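Local coordinates for putative PadR-family transcriptional regulatory protein (Bacteroides fragilis, PDB 5H20) that probably acts as a PadR-family transcription factor, binding DNA as a dimer through a winged helix-turn-helix domain, at residues Tyr17-Leu22 and Ser31-Lys36; Pro51-Leu56 and Asp60-Glu65. All coordinates share one frame; numbering follows the deposited sequence.

In the fold
Interaction 1 (17-22 with 31-36) comes first along the chain and joins helix 5-23 to helix 30-39; interaction 2 (51-56 with 60-65) follows in series, carrying helix 46-58 into strand 62-67, the first strand of the two-stranded antiparallel wing. Their centres lie about 12 Å apart, and Ile19 links them directly, its CG2 lying 3.7 Å from CD2 of Leu53. Together they bring the three helices and the wing of a winged helix-turn-helix domain round one apolar core. Both also touch the second subunit, so the core of the probable DNA-binding domain is continuous with the dimer interface.

Interaction 1: Tyr17-Leu22 and Ser31-Lys36. With GLC (alpha-D-glucopyranose), chain E.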
ATOM      1  N   TYR A  17       2.086  -6.831   0.334  1.00 54.82           N
ATOM      2  CA  TYR A  17       0.688  -7.225   0.456  1.00 57.57           C
ATOM      3  C   TYR A  17       0.393  -8.435  -0.423  1.00 58.53           C
ATOM      4  O   TYR A  17      -0.341  -9.329  -0.017  1.00 60.04           O
ATOM      5  CB  TYR A  17      -0.224  -6.046   0.089  1.00 60.11           C
ATOM      6  CG  TYR A  17      -1.697  -6.363   0.013  1.00 64.27           C
ATOM      7  CD1 TYR A  17      -2.518  -6.256   1.140  1.00 66.54           C
ATOM      8  CD2 TYR A  17      -2.286  -6.744  -1.198  1.00 67.29           C
ATOM      9  CE1 TYR A  17      -3.881  -6.535   1.066  1.00 71.56           C
ATOM     10  CE2 TYR A  17      -3.647  -7.020  -1.281  1.00 72.40           C
ATOM     11  CZ  TYR A  17      -4.437  -6.915  -0.146  1.00 74.50           C
ATOM     12  OH  TYR A  17      -5.778  -7.186  -0.233  1.00 80.59           O
ATOM     13  N   CYS A  18       0.972  -8.436  -1.619  1.00 58.43           N
ATOM     14  CA  CYS A  18       0.839  -9.521  -2.581  1.00 60.33           C
ATOM     15  C   CYS A  18       1.463 -10.835  -2.076  1.00 58.28           C
ATOM     16  O   CYS A  18       0.876 -11.910  -2.250  1.00 59.79           O
ATOM     17  CB  CYS A  18       1.468  -9.096  -3.908  1.00 61.44           C
ATOM     18  SG  CYS A  18       1.219 -10.279  -5.240  1.00 65.71           S
ATOM     19  N   ILE A  19       2.637 -10.734  -1.448  1.00 55.21           N
ATOM     20  CA  ILE A  19       3.311 -11.873  -0.811  1.00 53.96           C
ATOM     21  C   ILE A  19       2.432 -12.470   0.313  1.00 54.84           C
ATOM     22  O   ILE A  19       2.213 -13.698   0.357  1.00 55.11           O
ATOM     23  CB  ILE A  19       4.705 -11.484  -0.246  1.00 52.07           C
ATOM     24  CG1 ILE A  19       5.676 -11.096  -1.358  1.00 52.24           C
ATOM     25  CG2 ILE A  19       5.312 -12.626   0.565  1.00 51.75           C
ATOM     26  CD1 ILE A  19       6.859 -10.278  -0.869  1.00 51.54           C
ATOM     27  N   MET A  20       1.928 -11.596   1.196  1.00 55.07           N
ATOM     28  CA  MET A  20       1.059 -12.017   2.306  1.00 56.68           C
ATOM     29  C   MET A  20      -0.230 -12.643   1.785  1.00 60.09           C
ATOM     30  O   MET A  20      -0.683 -13.666   2.322  1.00 61.75           O
ATOM     31  CB  MET A  20       0.757 -10.859   3.248  1.00 57.05           C
ATOM     32  CG  MET A  20       1.955 -10.411   4.061  1.00 55.02           C
ATOM     33  SD  MET A  20       1.500  -9.215   5.325  1.00 57.36           S
ATOM     34  CE  MET A  20       1.506  -7.697   4.369  1.00 56.55           C
ATOM     35  N   LEU A  21      -0.793 -12.038   0.733  1.00 61.63           N
ATOM     36  CA  LEU A  21      -1.931 -12.611   0.002  1.00 65.98           C
ATOM     37  C   LEU A  21      -1.662 -14.026  -0.506  1.00 66.17           C
ATOM     38  O   LEU A  21      -2.440 -14.935  -0.221  1.00 69.13           O
ATOM     39  CB  LEU A  21      -2.373 -11.719  -1.170  1.00 68.14           C
ATOM     40  CG  LEU A  21      -3.755 -11.070  -1.134  1.00 73.30           C
ATOM     41  CD1 LEU A  21      -4.045 -10.461  -2.495  1.00 76.18           C
ATOM     42  CD2 LEU A  21      -4.862 -12.059  -0.778  1.00 77.78           C
ATOM     43  N   LEU A  22      -0.559 -14.202  -1.239  1.00 63.80           N
ATOM     44  CA  LEU A  22      -0.175 -15.508  -1.804  1.00 64.32           C
ATOM     45  C   LEU A  22       0.146 -16.569  -0.746  1.00 63.42           C
ATOM     46  O   LEU A  22      -0.106 -17.751  -0.966  1.00 65.41           O
ATOM     47  CB  LEU A  22       0.965 -15.369  -2.830  1.00 62.46           C
ATOM     48  CG  LEU A  22       0.680 -14.641  -4.163  1.00 64.71           C
ATOM     49  CD1 LEU A  22       1.969 -14.160  -4.818  1.00 62.66           C
ATOM     50  CD2 LEU A  22      -0.119 -15.486  -5.147  1.00 69.23           C
ATOM     51  N   SER A  31      10.561 -19.583  -4.658  1.00 64.52           N
ATOM     52  CA  SER A  31      10.323 -20.106  -6.012  1.00 67.20           C
ATOM     53  C   SER A  31       8.857 -20.425  -6.328  1.00 67.23           C
ATOM     54  O   SER A  31       8.458 -20.344  -7.487  1.00 70.42           O
ATOM     55  CB  SER A  31      11.179 -21.350  -6.270  1.00 70.06           C
ATOM     56  OG  SER A  31      10.965 -22.327  -5.248  1.00 69.67           O
ATOM     57  N   ASP A  32       8.068 -20.810  -5.319  1.00 65.32           N
ATOM     58  CA  ASP A  32       6.628 -21.020  -5.533  1.00 66.01           C
ATOM     59  C   ASP A  32       5.927 -19.679  -5.691  1.00 64.53           C
ATOM     60  O   ASP A  32       5.010 -19.556  -6.498  1.00 67.01           O
ATOM     61  CB  ASP A  32       5.969 -21.814  -4.392  1.00 65.19           C
ATOM     62  CG  ASP A  32       6.612 -23.167  -4.162  1.00 66.62           C
ATOM     63  OD1 ASP A  32       6.918 -23.851  -5.164  1.00 69.65           O
ATOM     64  OD2 ASP A  32       6.793 -23.558  -2.977  1.00 65.29           O
ATOM     65  N   ILE A  33       6.355 -18.699  -4.896  1.00 61.31           N
ATOM     66  CA  ILE A  33       5.827 -17.338  -4.943  1.00 60.36           C
ATOM     67  C   ILE A  33       6.108 -16.725  -6.315  1.00 62.27           C
ATOM     68  O   ILE A  33       5.182 -16.227  -6.959  1.00 63.69           O
ATOM     69  CB  ILE A  33       6.357 -16.439  -3.794  1.00 57.40           C
ATOM     70  CG1 ILE A  33       5.817 -16.932  -2.449  1.00 56.42           C
ATOM     71  CG2 ILE A  33       5.958 -14.972  -4.013  1.00 57.03           C
ATOM     72  CD1 ILE A  33       6.559 -16.400  -1.238  1.00 54.84           C
ATOM     73  N   ILE A  34       7.371 -16.809  -6.751  1.00 62.76           N
ATOM     74  CA  ILE A  34       7.808 -16.342  -8.077  1.00 65.88           C
ATOM     75  C   ILE A  34       6.952 -16.985  -9.177  1.00 69.97           C
ATOM     76  O   ILE A  34       6.495 -16.285 -10.091  1.00 72.75           O
ATOM     77  CB  ILE A  34       9.339 -16.559  -8.310  1.00 66.69           C
ATOM     78  CG1 ILE A  34      10.155 -15.641  -7.385  1.00 63.97           C
ATOM     79  CG2 ILE A  34       9.738 -16.341  -9.785  1.00 70.52           C
ATOM     80  CD1 ILE A  34      11.595 -16.114  -7.117  1.00 65.40           C
ATOM     81  N   GLN A  35       6.708 -18.290  -9.047  1.00 70.79           N
ATOM     82  CA  GLN A  35       5.931 -19.062 -10.018  1.00 75.71           C
ATOM     83  C   GLN A  35       4.452 -18.664 -10.067  1.00 77.23           C
ATOM     84  O   GLN A  35       3.862 -18.604 -11.150  1.00 81.79           O
ATOM     85  CB  GLN A  35       6.065 -20.561  -9.734  1.00 76.55           C
ATOM     86  CG  GLN A  35       6.484 -21.381 -10.942  1.00 81.89           C
ATOM     87  CD  GLN A  35       5.327 -21.766 -11.847  1.00 87.21           C
ATOM     88  OE1 GLN A  35       5.178 -21.223 -12.942  1.00 91.26           O
ATOM     89  NE2 GLN A  35       4.508 -22.723 -11.397  1.00 88.34           N
ATOM     90  N   LYS A  36       3.861 -18.403  -8.898  1.00 73.39           N
ATOM     91  CA  LYS A  36       2.449 -17.994  -8.802  1.00 73.11           C
ATOM     92  C   LYS A  36       2.234 -16.586  -9.337  1.00 72.01           C
ATOM     93  O   LYS A  36       1.171 -16.275  -9.893  1.00 74.29           O
ATOM     94  CB  LYS A  36       1.938 -18.115  -7.366  1.00 70.71           C
ATOM     95  CG  LYS A  36       1.637 -19.550  -6.957  1.00 73.39           C
ATOM     96  CD  LYS A  36       1.299 -19.643  -5.485  1.00 71.40           C
ATOM     97  CE  LYS A  36       1.009 -21.080  -5.082  1.00 74.97           C
ATOM     98  NZ  LYS A  36       0.391 -21.112  -3.734  1.00 73.80           N
TER
HETATM   99  C1  GLC E 204      14.817 -21.761  -2.809  1.00 79.09           C
HETATM  100  C2  GLC E 204      13.473 -21.314  -2.232  1.00 79.07           C
HETATM  101  C3  GLC E 204      13.563 -20.137  -1.250  1.00 80.41           C
HETATM  102  C4  GLC E 204      14.888 -19.994  -0.495  1.00 85.70           C
HETATM  103  C5  GLC E 204      16.131 -20.184  -1.381  1.00 87.30           C
HETATM  104  C6  GLC E 204      17.220 -20.959  -0.633  1.00 87.31           C
HETATM  105  O1  GLC E 204      14.623 -22.085  -4.189  1.00 76.82           O
HETATM  106  O2  GLC E 204      12.607 -20.933  -3.306  1.00 74.53           O
HETATM  107  O3  GLC E 204      12.491 -20.229  -0.303  1.00 72.63           O
HETATM  108  O4  GLC E 204      14.948 -18.682   0.085  1.00 89.28           O
HETATM  109  O5  GLC E 204      15.846 -20.756  -2.685  1.00 85.43           O
HETATM  110  O6  GLC E 204      17.837 -20.101   0.337  1.00 89.94           O
HETATM  111  O   HOH W   1       1.684 -19.906  -1.703  1.00 56.61           O
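CG of Leu22 and CG1 of Ile33 both stand anti to the carbonyl carbon of their own residue, which in Ile33 (chi1 -67°) leaves the CG2 branch anti to the backbone N and against Leu22. This is the packing of the first two helices of a winged helix-turn-helix domain, helix 5-23 against helix 30-39. The short segments cross at 103°, their axes 10.8 Å apart, so the helices are steeply crossed and meet through few side chains. Leu22 points at the other helix and spreads its two methyls over two residues nearly one turn apart: CD1 rests 4.1 Å from CG2 of Ile33, while CD2 lies 4.0 Å from CB of Lys36. The Leu22 and Lys36 side chains run past each other in opposite directions, and Leu22 meets the lysine at its CB, not at its charged end. A looser touch, 4.4 Å between CG2 of Ile19 and CD1 of Ile33, extends the seam toward helix 46-58, where Ile19 also packs on Leu49 and Leu52. Beyond CG the Lys36 chain is extended and carries its ammonium to the border of this apolar patch. There it forms a salt bridge with Glu26, and a water accepts from NZ of Lys36 and donates to O of Leu22, a polar bridge between the two helices. Helix 30-39 faces the glucose with its first turn; Ala30 N, at the start of that helix, and O of Lys76, on strand 75-80, also hydrogen-bond the sugar. Ser31 grips a single hydroxyl twice: its N donates to O2 of the glucose over 2.8 Å in a nearly straight bond (167°), and its OG hydrogen-bonds the same O2 at 2.9 Å.

Interaction 2: Pro51-Leu56 and Asp60-Glu65; sequences PLLTRL and DLLSYE
CD2 of Leu62 is the bump of this contact: it reaches into the hollow between Leu53 and Leu56, two leucines nearly a turn apart on helix 46-58. The setting is the passage from that helix into the wing of a winged helix-turn-helix domain, made through a Schellman motif with Asp60, of positive phi, as the C' residue. The methyl lies 3.9 Å from CD2 of Leu53 and 4.1 Å from CB of Leu56, with CD1 of Leu56 as the third wall. Leu56 in turn works on two fronts. While its CD1 borders the hollow filled by Leu62, its other methyl, CD2, meets CD1 of Leu61 at 3.7 Å, so the two branches of one leucine are shared between consecutive residues of the returning chain. Leu56 and Leu61 share nearly the same first torsion (chi1 -67° and -69°), and with it their side chains come together at a slant, methyl against methyl. Further side chains broaden the hydrophobic patch: Leu62 also packs on Leu23, Tyr78 and Leu80, and Leu53 on Ala30 and Ile33. Val6 of the second subunit packs on Leu56 and Leu61, bringing the dimer partner to this corner. In the backbone, O of Leu56 takes two bonds. The longer-range bond of the Schellman pair comes from Leu61, whose N donates to O of Leu56 over 2.8 Å, only modestly tilted from the carbonyl plane. A longer second bond joins Leu62 N to the same Leu56 O at 3.2 Å; it is fairly straight at hydrogen (165°), yet the donor stands above the carbonyl plane, on the same face as Leu61 N.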
ATOM      1  N   PRO A  51      14.582  -9.431  -0.410  1.00 57.92           N
ATOM      2  CA  PRO A  51      14.610  -8.456   0.691  1.00 58.44           C
ATOM      3  C   PRO A  51      13.257  -8.175   1.345  1.00 55.92           C
ATOM      4  O   PRO A  51      13.221  -7.794   2.515  1.00 56.60           O
ATOM      5  CB  PRO A  51      15.149  -7.174   0.033  1.00 61.04           C
ATOM      6  CG  PRO A  51      15.869  -7.639  -1.188  1.00 62.76           C
ATOM      7  CD  PRO A  51      15.066  -8.814  -1.667  1.00 59.99           C
ATOM      8  N   LEU A  52      12.164  -8.355   0.608  1.00 53.93           N
ATOM      9  CA  LEU A  52      10.818  -8.137   1.158  1.00 52.44           C
ATOM     10  C   LEU A  52      10.389  -9.286   2.075  1.00 51.34           C
ATOM     11  O   LEU A  52       9.812  -9.053   3.159  1.00 51.52           O
ATOM     12  CB  LEU A  52       9.812  -7.917   0.031  1.00 51.59           C
ATOM     13  CG  LEU A  52       9.525  -6.515  -0.535  1.00 53.30           C
ATOM     14  CD1 LEU A  52      10.622  -5.459  -0.388  1.00 55.94           C
ATOM     15  CD2 LEU A  52       9.070  -6.645  -1.970  1.00 53.13           C
ATOM     16  N   LEU A  53      10.692 -10.515   1.651  1.00 50.84           N
ATOM     17  CA  LEU A  53      10.504 -11.695   2.480  1.00 50.74           C
ATOM     18  C   LEU A  53      11.238 -11.532   3.815  1.00 52.40           C
ATOM     19  O   LEU A  53      10.647 -11.751   4.881  1.00 52.04           O
ATOM     20  CB  LEU A  53      10.996 -12.953   1.753  1.00 51.47           C
ATOM     21  CG  LEU A  53      10.343 -13.346   0.432  1.00 50.77           C
ATOM     22  CD1 LEU A  53      11.092 -14.544  -0.138  1.00 53.12           C
ATOM     23  CD2 LEU A  53       8.861 -13.645   0.625  1.00 49.17           C
ATOM     24  N   THR A  54      12.509 -11.123   3.726  1.00 54.67           N
ATOM     25  CA  THR A  54      13.361 -10.848   4.881  1.00 57.35           C
ATOM     26  C   THR A  54      12.749  -9.747   5.770  1.00 57.36           C
ATOM     27  O   THR A  54      12.690  -9.925   6.995  1.00 58.47           O
ATOM     28  CB  THR A  54      14.827 -10.550   4.446  1.00 60.73           C
ATOM     29  OG1 THR A  54      15.381 -11.717   3.824  1.00 61.90           O
ATOM     30  CG2 THR A  54      15.725 -10.177   5.634  1.00 64.33           C
ATOM     31  N   ARG A  55      12.256  -8.668   5.148  1.00 56.83           N
ATOM     32  CA  ARG A  55      11.622  -7.552   5.859  0.50 57.98           C
ATOM     33  C   ARG A  55      10.348  -7.982   6.602  1.00 56.56           C
ATOM     34  O   ARG A  55      10.131  -7.596   7.748  1.00 58.16           O
ATOM     35  CB  ARG A  55      11.319  -6.404   4.889  0.50 58.65           C
ATOM     36  CG  ARG A  55      11.332  -5.027   5.525  0.50 62.33           C
ATOM     37  CD  ARG A  55      11.216  -3.939   4.471  0.50 63.98           C
ATOM     38  NE  ARG A  55      12.204  -4.098   3.405  0.50 64.02           N
ATOM     39  CZ  ARG A  55      12.659  -3.098   2.661  0.50 66.75           C
ATOM     40  NH1 ARG A  55      12.221  -1.867   2.877  0.50 70.08           N
ATOM     41  NH2 ARG A  55      13.556  -3.325   1.710  0.50 67.15           N
ATOM     42  N   LEU A  56       9.519  -8.787   5.930  1.00 54.09           N
ATOM     43  CA  LEU A  56       8.277  -9.324   6.507  1.00 53.43           C
ATOM     44  C   LEU A  56       8.545 -10.343   7.629  1.00 54.43           C
ATOM     45  O   LEU A  56       7.829 -10.338   8.644  1.00 55.50           O
ATOM     46  CB  LEU A  56       7.360  -9.920   5.427  1.00 51.25           C
ATOM     47  CG  LEU A  56       6.695  -9.015   4.364  1.00 51.18           C
ATOM     48  CD1 LEU A  56       6.437  -9.785   3.078  1.00 49.49           C
ATOM     49  CD2 LEU A  56       5.405  -8.366   4.857  1.00 52.74           C
ATOM     50  N   ASP A  60       7.993 -10.213  11.910  1.00 66.16           N
ATOM     51  CA  ASP A  60       7.228 -11.400  12.355  1.00 66.38           C
ATOM     52  C   ASP A  60       5.867 -11.582  11.651  1.00 64.91           C
ATOM     53  O   ASP A  60       4.925 -12.134  12.237  1.00 66.15           O
ATOM     54  CB  ASP A  60       7.058 -11.417  13.895  1.00 70.58           C
ATOM     55  CG  ASP A  60       8.368 -11.674  14.647  1.00 73.25           C
ATOM     56  OD1 ASP A  60       9.466 -11.691  14.040  1.00 72.75           O
ATOM     57  OD2 ASP A  60       8.292 -11.859  15.878  1.00 76.92           O
ATOM     58  N   LEU A  61       5.771 -11.096  10.412  1.00 62.52           N
ATOM     59  CA  LEU A  61       4.569 -11.230   9.589  1.00 59.62           C
ATOM     60  C   LEU A  61       4.628 -12.531   8.799  1.00 57.05           C
ATOM     61  O   LEU A  61       3.598 -13.147   8.524  1.00 55.96           O
ATOM     62  CB  LEU A  61       4.413 -10.023   8.651  1.00 58.92           C
ATOM     63  CG  LEU A  61       4.066  -8.661   9.272  1.00 62.04           C
ATOM     64  CD1 LEU A  61       4.275  -7.533   8.275  1.00 62.88           C
ATOM     65  CD2 LEU A  61       2.647  -8.617   9.822  1.00 62.31           C
ATOM     66  N   LEU A  62       5.853 -12.907   8.427  1.00 56.95           N
ATOM     67  CA  LEU A  62       6.193 -14.228   7.912  1.00 55.83           C
ATOM     68  C   LEU A  62       7.159 -14.914   8.882  1.00 57.91           C
ATOM     69  O   LEU A  62       7.818 -14.255   9.687  1.00 60.72           O
ATOM     70  CB  LEU A  62       6.856 -14.106   6.541  1.00 54.59           C
ATOM     71  CG  LEU A  62       6.104 -14.188   5.201  1.00 53.79           C
ATOM     72  CD1 LEU A  62       4.811 -13.381   5.126  1.00 54.16           C
ATOM     73  CD2 LEU A  62       7.061 -13.751   4.108  1.00 54.15           C
ATOM     74  N   SER A  63       7.211 -16.239   8.810  1.00 57.80           N
ATOM     75  CA  SER A  63       8.244 -17.033   9.471  1.00 60.57           C
ATOM     76  C   SER A  63       8.584 -18.218   8.574  1.00 58.84           C
ATOM     77  O   SER A  63       7.803 -18.565   7.678  1.00 57.05           O
ATOM     78  CB  SER A  63       7.805 -17.504  10.865  1.00 65.15           C
ATOM     79  OG  SER A  63       6.759 -18.453  10.795  1.00 66.24           O
ATOM     80  N   TYR A  64       9.753 -18.813   8.792  1.00 60.06           N
ATOM     81  CA  TYR A  64      10.184 -19.917   7.956  1.00 59.26           C
ATOM     82  C   TYR A  64      10.845 -21.043   8.752  1.00 62.76           C
ATOM     83  O   TYR A  64      11.260 -20.869   9.910  1.00 66.05           O
ATOM     84  CB  TYR A  64      11.079 -19.422   6.785  1.00 56.61           C
ATOM     85  CG  TYR A  64      12.436 -18.920   7.211  1.00 58.63           C
ATOM     86  CD1 TYR A  64      13.480 -19.810   7.515  1.00 59.74           C
ATOM     87  CD2 TYR A  64      12.686 -17.551   7.317  1.00 60.65           C
ATOM     88  CE1 TYR A  64      14.725 -19.345   7.920  1.00 62.90           C
ATOM     89  CE2 TYR A  64      13.926 -17.086   7.718  1.00 64.12           C
ATOM     90  CZ  TYR A  64      14.935 -17.980   8.020  1.00 65.32           C
ATOM     91  OH  TYR A  64      16.155 -17.485   8.415  1.00 70.56           O
ATOM     92  N   GLU A  65      10.917 -22.199   8.102  1.00 63.24           N
ATOM     93  CA  GLU A  65      11.712 -23.328   8.560  1.00 66.47           C
ATOM     94  C   GLU A  65      12.583 -23.801   7.395  1.00 63.90           C
ATOM     95  O   GLU A  65      12.208 -23.665   6.220  1.00 62.88           O
ATOM     96  CB  GLU A  65      10.835 -24.446   9.140  1.00 71.85           C
ATOM     97  CG  GLU A  65       9.387 -24.481   8.662  1.00 73.64           C
ATOM     98  CD  GLU A  65       8.425 -25.149   9.638  1.00 81.79           C
ATOM     99  OE1 GLU A  65       8.858 -25.876  10.574  1.00 86.18           O
ATOM    100  OE2 GLU A  65       7.198 -24.930   9.462  1.00 84.90           O
TER